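Local coordinates for Medium/long-chain acyl-CoA thioesterase YigI (PDB 3E8P), which probably hydrolyses medium- and long-chain fatty acyl-CoA thioesters to the free fatty acid and coenzyme A, as a member of the hotdog thioesterase superfamily, at residues Gln66-Gly70 with Gly71-Thr75; Leu77-Val80 with Gly81-Ala85; Val90-Arg93 with Asp94-Ile98. All coordinates share one frame; numbering follows the deposited sequence.

Interaction 1: residues Gln66-Gly70 with Gly71-Thr75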
loop_
_atom_site.group_PDB
_atom_site.type_symbol
_atom_site.label_atom_id
_atom_site.label_comp_id
_atom_site.label_asym_id
_atom_site.label_seq_id
_atom_site.Cartn_x
_atom_site.Cartn_y
_atom_site.Cartn_z
ATOM N N GLN A 66 -13.217 -17.290 -16.684
ATOM C CA GLN A 66 -13.472 -16.187 -17.604
ATOM C C GLN A 66 -13.377 -14.850 -16.872
ATOM O O GLN A 66 -14.245 -13.987 -17.010
ATOM C CB GLN A 66 -14.854 -16.326 -18.260
ATOM C CG GLN A 66 -14.908 -17.355 -19.387
ATOM C CD GLN A 66 -14.085 -16.944 -20.600
ATOM O OE1 GLN A 66 -14.440 -16.017 -21.323
ATOM N NE2 GLN A 66 -12.973 -17.631 -20.818
ATOM N N ILE A 67 -12.323 -14.683 -16.083
ATOM C CA ILE A 67 -12.146 -13.434 -15.360
ATOM C C ILE A 67 -11.056 -12.582 -16.000
ATOM O O ILE A 67 -10.134 -13.084 -16.646
ATOM C CB ILE A 67 -11.798 -13.671 -13.875
ATOM C CG1 ILE A 67 -10.511 -14.467 -13.756
ATOM C CG2 ILE A 67 -12.900 -14.448 -13.197
ATOM C CD1 ILE A 67 -10.038 -14.591 -12.343
ATOM N N LEU A 68 -11.196 -11.279 -15.833
ATOM C CA LEU A 68 -10.250 -10.317 -16.361
ATOM C C LEU A 68 -8.913 -10.538 -15.639
ATOM O O LEU A 68 -8.892 -10.877 -14.450
ATOM C CB LEU A 68 -10.791 -8.912 -16.089
ATOM C CG LEU A 68 -10.205 -7.694 -16.798
ATOM C CD1 LEU A 68 -10.484 -7.771 -18.296
ATOM C CD2 LEU A 68 -10.832 -6.439 -16.200
ATOM N N HIS A 69 -7.803 -10.379 -16.356
ATOM C CA HIS A 69 -6.486 -10.552 -15.739
ATOM C C HIS A 69 -6.211 -9.377 -14.803
ATOM O O HIS A 69 -6.399 -8.224 -15.180
ATOM C CB HIS A 69 -5.389 -10.616 -16.802
ATOM C CG HIS A 69 -4.058 -11.046 -16.267
ATOM N ND1 HIS A 69 -3.300 -10.251 -15.435
ATOM C CD2 HIS A 69 -3.358 -12.195 -16.428
ATOM C CE1 HIS A 69 -2.190 -10.890 -15.108
ATOM N NE2 HIS A 69 -2.201 -12.072 -15.696
ATOM N N GLY A 70 -5.765 -9.675 -13.585
ATOM C CA GLY A 70 -5.488 -8.628 -12.611
ATOM C C GLY A 70 -4.629 -7.483 -13.120
ATOM O O GLY A 70 -4.723 -6.356 -12.613
ATOM N N GLY A 71 -3.785 -7.763 -14.112
ATOM C CA GLY A 71 -2.932 -6.728 -14.669
ATOM C C GLY A 71 -3.740 -5.670 -15.402
ATOM O O GLY A 71 -3.366 -4.498 -15.427
ATOM N N VAL A 72 -4.855 -6.086 -16.001
ATOM C CA VAL A 72 -5.718 -5.162 -16.716
ATOM C C VAL A 72 -6.400 -4.267 -15.704
ATOM O O VAL A 72 -6.478 -3.051 -15.873
ATOM C CB VAL A 72 -6.821 -5.893 -17.504
ATOM C CG1 VAL A 72 -7.791 -4.875 -18.085
ATOM C CG2 VAL A 72 -6.205 -6.749 -18.609
ATOM N N THR A 73 -6.906 -4.881 -14.645
ATOM C CA THR A 73 -7.577 -4.120 -13.598
ATOM C C THR A 73 -6.618 -3.061 -13.041
ATOM O O THR A 73 -6.997 -1.904 -12.870
ATOM C CB THR A 73 -8.047 -5.054 -12.476
ATOM O OG1 THR A 73 -9.021 -5.966 -13.001
ATOM C CG2 THR A 73 -8.660 -4.264 -11.352
ATOM N N ALA A 74 -5.376 -3.458 -12.786
ATOM C CA ALA A 74 -4.369 -2.536 -12.269
ATOM C C ALA A 74 -4.055 -1.443 -13.288
ATOM O O ALA A 74 -3.852 -0.291 -12.919
ATOM C CB ALA A 74 -3.104 -3.294 -11.910
ATOM N N THR A 75 -4.025 -1.801 -14.572
ATOM C CA THR A 75 -3.738 -0.829 -15.634
ATOM C C THR A 75 -4.818 0.253 -15.674
ATOM O O THR A 75 -4.513 1.452 -15.706
ATOM C CB THR A 75 -3.652 -1.522 -17.033
ATOM O OG1 THR A 75 -2.540 -2.421 -17.045
ATOM C CG2 THR A 75 -3.447 -0.499 -18.138
#

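Interaction 2: residues Leu77-Val80 with Gly81-Ala85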
loop_
_atom_site.group_PDB
_atom_site.type_symbol
_atom_site.label_atom_id
_atom_site.label_comp_id
_atom_site.label_asym_id
_atom_site.label_seq_id
_atom_site.Cartn_x
_atom_site.Cartn_y
_atom_site.Cartn_z
ATOM N N LEU A 77 -7.049 1.103 -13.271
ATOM C CA LEU A 77 -7.073 1.890 -12.046
ATOM C C LEU A 77 -5.978 2.952 -12.022
ATOM O O LEU A 77 -6.211 4.067 -11.552
ATOM C CB LEU A 77 -6.945 0.975 -10.824
ATOM C CG LEU A 77 -8.144 0.062 -10.541
ATOM C CD1 LEU A 77 -7.766 -0.988 -9.502
ATOM C CD2 LEU A 77 -9.304 0.892 -10.050
ATOM N N ASP A 78 -4.793 2.615 -12.532
ATOM C CA ASP A 78 -3.668 3.563 -12.554
ATOM C C ASP A 78 -3.934 4.734 -13.500
ATOM O O ASP A 78 -3.667 5.894 -13.167
ATOM C CB ASP A 78 -2.365 2.871 -12.979
ATOM C CG ASP A 78 -1.143 3.774 -12.805
ATOM O OD1 ASP A 78 -0.121 3.547 -13.482
ATOM O OD2 ASP A 78 -1.200 4.710 -11.975
ATOM N N VAL A 79 -4.463 4.421 -14.678
ATOM C CA VAL A 79 -4.792 5.431 -15.675
ATOM C C VAL A 79 -5.909 6.350 -15.171
ATOM O O VAL A 79 -5.856 7.571 -15.364
ATOM C CB VAL A 79 -5.237 4.768 -16.997
ATOM C CG1 VAL A 79 -5.660 5.842 -17.998
ATOM C CG2 VAL A 79 -4.091 3.915 -17.556
ATOM N N VAL A 80 -6.924 5.767 -14.533
ATOM C CA VAL A 80 -8.010 6.566 -13.974
ATOM C C VAL A 80 -7.401 7.511 -12.941
ATOM O O VAL A 80 -7.717 8.700 -12.904
ATOM C CB VAL A 80 -9.063 5.690 -13.248
ATOM C CG1 VAL A 80 -9.907 6.559 -12.324
ATOM C CG2 VAL A 80 -9.959 4.989 -14.256
ATOM N N GLY A 81 -6.511 6.973 -12.110
ATOM C CA GLY A 81 -5.883 7.779 -11.074
ATOM C C GLY A 81 -5.049 8.933 -11.606
ATOM O O GLY A 81 -5.079 10.031 -11.053
ATOM N N GLY A 82 -4.302 8.684 -12.678
ATOM C CA GLY A 82 -3.474 9.726 -13.258
ATOM C C GLY A 82 -4.303 10.860 -13.829
ATOM O O GLY A 82 -4.023 12.024 -13.577
ATOM N N LEU A 83 -5.327 10.513 -14.600
ATOM C CA LEU A 83 -6.209 11.505 -15.201
ATOM C C LEU A 83 -7.005 12.262 -14.132
ATOM O O LEU A 83 -7.273 13.461 -14.279
ATOM C CB LEU A 83 -7.146 10.826 -16.208
ATOM C CG LEU A 83 -6.428 10.318 -17.470
ATOM C CD1 LEU A 83 -7.322 9.386 -18.286
ATOM C CD2 LEU A 83 -6.006 11.521 -18.296
ATOM N N THR A 84 -7.367 11.566 -13.056
ATOM C CA THR A 84 -8.111 12.171 -11.954
ATOM C C THR A 84 -7.197 13.194 -11.283
ATOM O O THR A 84 -7.610 14.304 -10.952
ATOM C CB THR A 84 -8.516 11.110 -10.882
ATOM O OG1 THR A 84 -9.383 10.121 -11.471
ATOM C CG2 THR A 84 -9.212 11.792 -9.677
ATOM N N ALA A 85 -5.945 12.804 -11.091
ATOM C CA ALA A 85 -4.969 13.673 -10.464
ATOM C C ALA A 85 -4.747 14.926 -11.306
ATOM O O ALA A 85 -4.732 16.031 -10.775
ATOM C CB ALA A 85 -3.656 12.922 -10.266
#

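Interaction 3: residues Val90-Arg93 with Asp94-Ile98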
loop_
_atom_site.group_PDB
_atom_site.type_symbol
_atom_site.label_atom_id
_atom_site.label_comp_id
_atom_site.label_asym_id
_atom_site.label_seq_id
_atom_site.Cartn_x
_atom_site.Cartn_y
_atom_site.Cartn_z
ATOM N N VAL A 90 -5.676 20.814 -12.813
ATOM C CA VAL A 90 -6.216 21.787 -13.755
ATOM C C VAL A 90 -7.301 22.676 -13.132
ATOM O O VAL A 90 -7.387 23.867 -13.427
ATOM C CB VAL A 90 -6.822 21.088 -14.991
ATOM C CG1 VAL A 90 -7.564 22.098 -15.846
ATOM C CG2 VAL A 90 -5.731 20.424 -15.806
ATOM N N ALA A 91 -8.125 22.095 -12.271
ATOM C CA ALA A 91 -9.205 22.840 -11.641
ATOM C C ALA A 91 -8.784 23.635 -10.411
ATOM O O ALA A 91 -9.580 24.393 -9.868
ATOM C CB ALA A 91 -10.345 21.887 -11.276
ATOM N N SER A 92 -7.539 23.474 -9.973
ATOM C CA SER A 92 -7.074 24.180 -8.784
ATOM C C SER A 92 -6.651 25.632 -9.005
ATOM O O SER A 92 -6.442 26.370 -8.040
ATOM C CB SER A 92 -5.913 23.416 -8.139
ATOM O OG SER A 92 -4.771 23.411 -8.976
ATOM N N ARG A 93 -6.525 26.048 -10.261
ATOM C CA ARG A 93 -6.100 27.417 -10.550
ATOM C C ARG A 93 -6.753 28.025 -11.789
ATOM O O ARG A 93 -7.298 27.312 -12.631
ATOM C CB ARG A 93 -4.576 27.462 -10.712
ATOM C CG ARG A 93 -3.797 27.293 -9.418
ATOM C CD ARG A 93 -2.331 27.006 -9.686
ATOM N NE ARG A 93 -1.725 27.998 -10.566
ATOM C CZ ARG A 93 -1.560 29.278 -10.250
ATOM N NH1 ARG A 93 -1.956 29.727 -9.065
ATOM N NH2 ARG A 93 -1.005 30.108 -11.125
ATOM N N ASP A 94 -6.686 29.352 -11.887
ATOM C CA ASP A 94 -7.247 30.082 -13.023
ATOM C C ASP A 94 -6.132 30.710 -13.861
ATOM O O ASP A 94 -6.305 30.967 -15.053
ATOM C CB ASP A 94 -8.194 31.185 -12.542
ATOM C CG ASP A 94 -9.462 30.638 -11.912
ATOM O OD1 ASP A 94 -10.197 29.898 -12.602
ATOM O OD2 ASP A 94 -9.724 30.954 -10.733
ATOM N N ASP A 95 -4.986 30.945 -13.228
ATOM C CA ASP A 95 -3.840 31.546 -13.896
ATOM C C ASP A 95 -3.143 30.568 -14.836
ATOM O O ASP A 95 -2.098 30.888 -15.398
ATOM C CB ASP A 95 -2.823 32.045 -12.862
ATOM C CG ASP A 95 -3.465 32.853 -11.751
ATOM O OD1 ASP A 95 -4.220 32.262 -10.948
ATOM O OD2 ASP A 95 -3.214 34.077 -11.681
ATOM N N TRP A 96 -3.712 29.377 -15.001
ATOM C CA TRP A 96 -3.121 28.366 -15.875
ATOM C C TRP A 96 -3.001 28.828 -17.325
ATOM O O TRP A 96 -3.995 29.198 -17.948
ATOM C CB TRP A 96 -3.948 27.076 -15.861
ATOM C CG TRP A 96 -3.856 26.254 -14.607
ATOM C CD1 TRP A 96 -4.898 25.718 -13.910
ATOM C CD2 TRP A 96 -2.663 25.830 -13.931
ATOM N NE1 TRP A 96 -4.433 24.986 -12.844
ATOM C CE2 TRP A 96 -3.065 25.037 -12.834
ATOM C CE3 TRP A 96 -1.296 26.040 -14.147
ATOM C CZ2 TRP A 96 -2.144 24.454 -11.954
ATOM C CZ3 TRP A 96 -0.380 25.460 -13.270
ATOM C CH2 TRP A 96 -0.809 24.677 -12.189
ATOM N N THR A 97 -1.784 28.805 -17.860
ATOM C CA THR A 97 -1.574 29.172 -19.255
ATOM C C THR A 97 -1.429 27.833 -19.974
ATOM O O THR A 97 -0.976 26.855 -19.380
ATOM C CB THR A 97 -0.288 30.006 -19.453
ATOM O OG1 THR A 97 0.855 29.144 -19.444
ATOM C CG2 THR A 97 -0.146 31.034 -18.340
ATOM N N ILE A 98 -1.812 27.783 -21.242
ATOM C CA ILE A 98 -1.745 26.542 -22.001
ATOM C C ILE A 98 -0.479 25.709 -21.799
ATOM O O ILE A 98 -0.559 24.553 -21.386
ATOM C CB ILE A 98 -1.915 26.796 -23.506
ATOM C CG1 ILE A 98 -3.194 27.602 -23.759
ATOM C CG2 ILE A 98 -1.975 25.466 -24.246
ATOM C CD1 ILE A 98 -3.073 29.090 -23.430
#

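Interaction 1: residues Gln66-Gly70 with Gly71-Thr75
From H69 the backbone bends out of the short extended run at I67-L68 into the first turn of helix 70-90, where V72 N donates to H69 O (2.8 Å), T73 N reaches the same oxygen weakly, and A74 N closes the first regular turn on G70 O. H69 stands at the N-cap. Its ring uses ND1 to accept the N-H of G71 at 2.9 Å, and the bond is nearly straight (165°), with the donor lying in the ring plane at the edge of the imidazole. Because CG is anti to the backbone N (chi1 -169°), the ring swings back beside the carbonyl and ND1 meets a helix N-H that has no preceding turn to bond to. The other ring nitrogen, NE2, is hydrogen-bonded to NE2 of H34 in the second subunit, which fixes the rotation of the ring from its far edge. H69, G70 and G71 form the His-Gly-Gly signature of PaaI-type hotdog thioesterases; in relatives the start of this central helix lines the active site at the dimer interface, where backbone N-H groups are thought to polarise the thioester carbonyl. G71 packs without a side chain right against the ring, its CA 3.6 Å from H69 ND1. L68 packs on the next part of the turn, its CG 3.9 Å from V72 CB, the two side chains crossing at about a right angle. L68 CD2 reaches T73 OG1 at 3.7 Å, a van der Waals contact between a methyl and a hydroxyl oxygen. Farther along, T75 OG1 donates to G71 O (2.8 Å) while T75 N approaches that oxygen from the opposite face of the carbonyl plane, so two donors grip one helix carbonyl.

Interaction 2: residues Leu77-Val80 with Gly81-Ala85
V79 and V80 each meet the residue four positions on, L83 and T84, one turn along helix 70-90, the long central helix around which the antiparallel sheet of the hotdog fold curls. The backbone bonds are regular: G81 N donates to L77 O, G82 N to D78 O, L83 N to V79 O and T84 N to V80 O, the third of them almost straight at 173°. One side chain adds to this set. T84 OG1 donates to V80 O at 2.6 Å from above the carbonyl plane, while T84 N approaches the same oxygen at 2.9 Å, closer to that plane. With OG1 anti to its own carbonyl carbon (chi1 -62°), the hydroxyl folds back over the preceding turn. There V80 CG1 lies 3.7 Å from T84 OG1 in a van der Waals contact, and both residues face V49 on strand 49-54. A valine in place of T84 would probably leave this second grip on V80 O missing and an apolar branch pressed near the oxygen. The apolar pair is V79 with L83: V79 CG1 and L83 CD1 touch at 3.9 Å, the side chains lying side by side and pointing the same way, both packing on F27 of helix 14-29. D78 turns its polar end elsewhere, OD2 bonding to T110 OG1 and Y161 OH. In this buried helix T84 thus spends its hydroxyl inside the turn, so a polar side chain can face the sheet with its proton already engaged by the backbone.

Interaction 3: residues Val90-Arg93 with Asp94-Ile98
R93 lies across one face of the W96 indole, and this stack is the tightly packed half of the contact. R93 CB sits over the five-membered ring of W96, 3.6 Å from its centroid, in a CH-pi contact. Farther out R93 CD comes within 3.4 Å of W96 CZ2, so the aliphatic stem crosses the ring system from the pyrrole side to the benzene side. A bend at chi3 (53°) then turns the guanidinium up from the surface: R93 CZ stands 4.9 Å above the centroid of the six-membered ring of W96, almost on its normal, while the two planes are practically perpendicular (89°). The guanidinium thus stands with its edge on the indole face, in place of a flat stack. At the indole rim V90 O approaches W96 CD1 at 3.1 Å, close to the ring plane. Its hydrogen bond comes from Q16 NE2, and W96 NE1 makes a weak one to L89 O. The segments form the connection from the end of helix 70-90, the central helix of the hotdog fold, to helix 98-107. W96 packs inside the bend, on L101 and R104 of the second helix, and T97 occupies the N-cap of that helix; E100 OE1 accepts from T97 N, consistent with a capping box. Beyond the guanidinium the contact loosens toward solvent. R93 NH2 lies 3.9 Å from D95 OD1, a long salt bridge: the carboxylate oxygen sits far off the guanidinium plane, and the attraction is electrostatic without a directed hydrogen bond. D95 CB is nearer, 3.2 Å from R93 NH2. S92, also at the exposed side, touches W96 just at the rim, with S92 OG 4.1 Å from W96 CZ2, and spends its hydroxyl on L89 O.

How the interactions relate
Interactions 1 and 2 belong to helix 70-90, at its start and its middle with centres 16 Å apart, and interaction 3 follows its end, on the opposite side of the chain's centre from interaction 1. The first two are buried and both reach the second subunit; interaction 3 is partly exposed, and no other chain of the assembly touches it. Chemistry follows place. At 66-75 a ring nitrogen caps the helix beside the second subunit. At 77-85 regular helix bonding is reinforced by one hydroxyl, within a largely apolar setting between sheet and helix 14-29. At 90-98, without regular structure, an aromatic face and loosely paired charges replace backbone bonds.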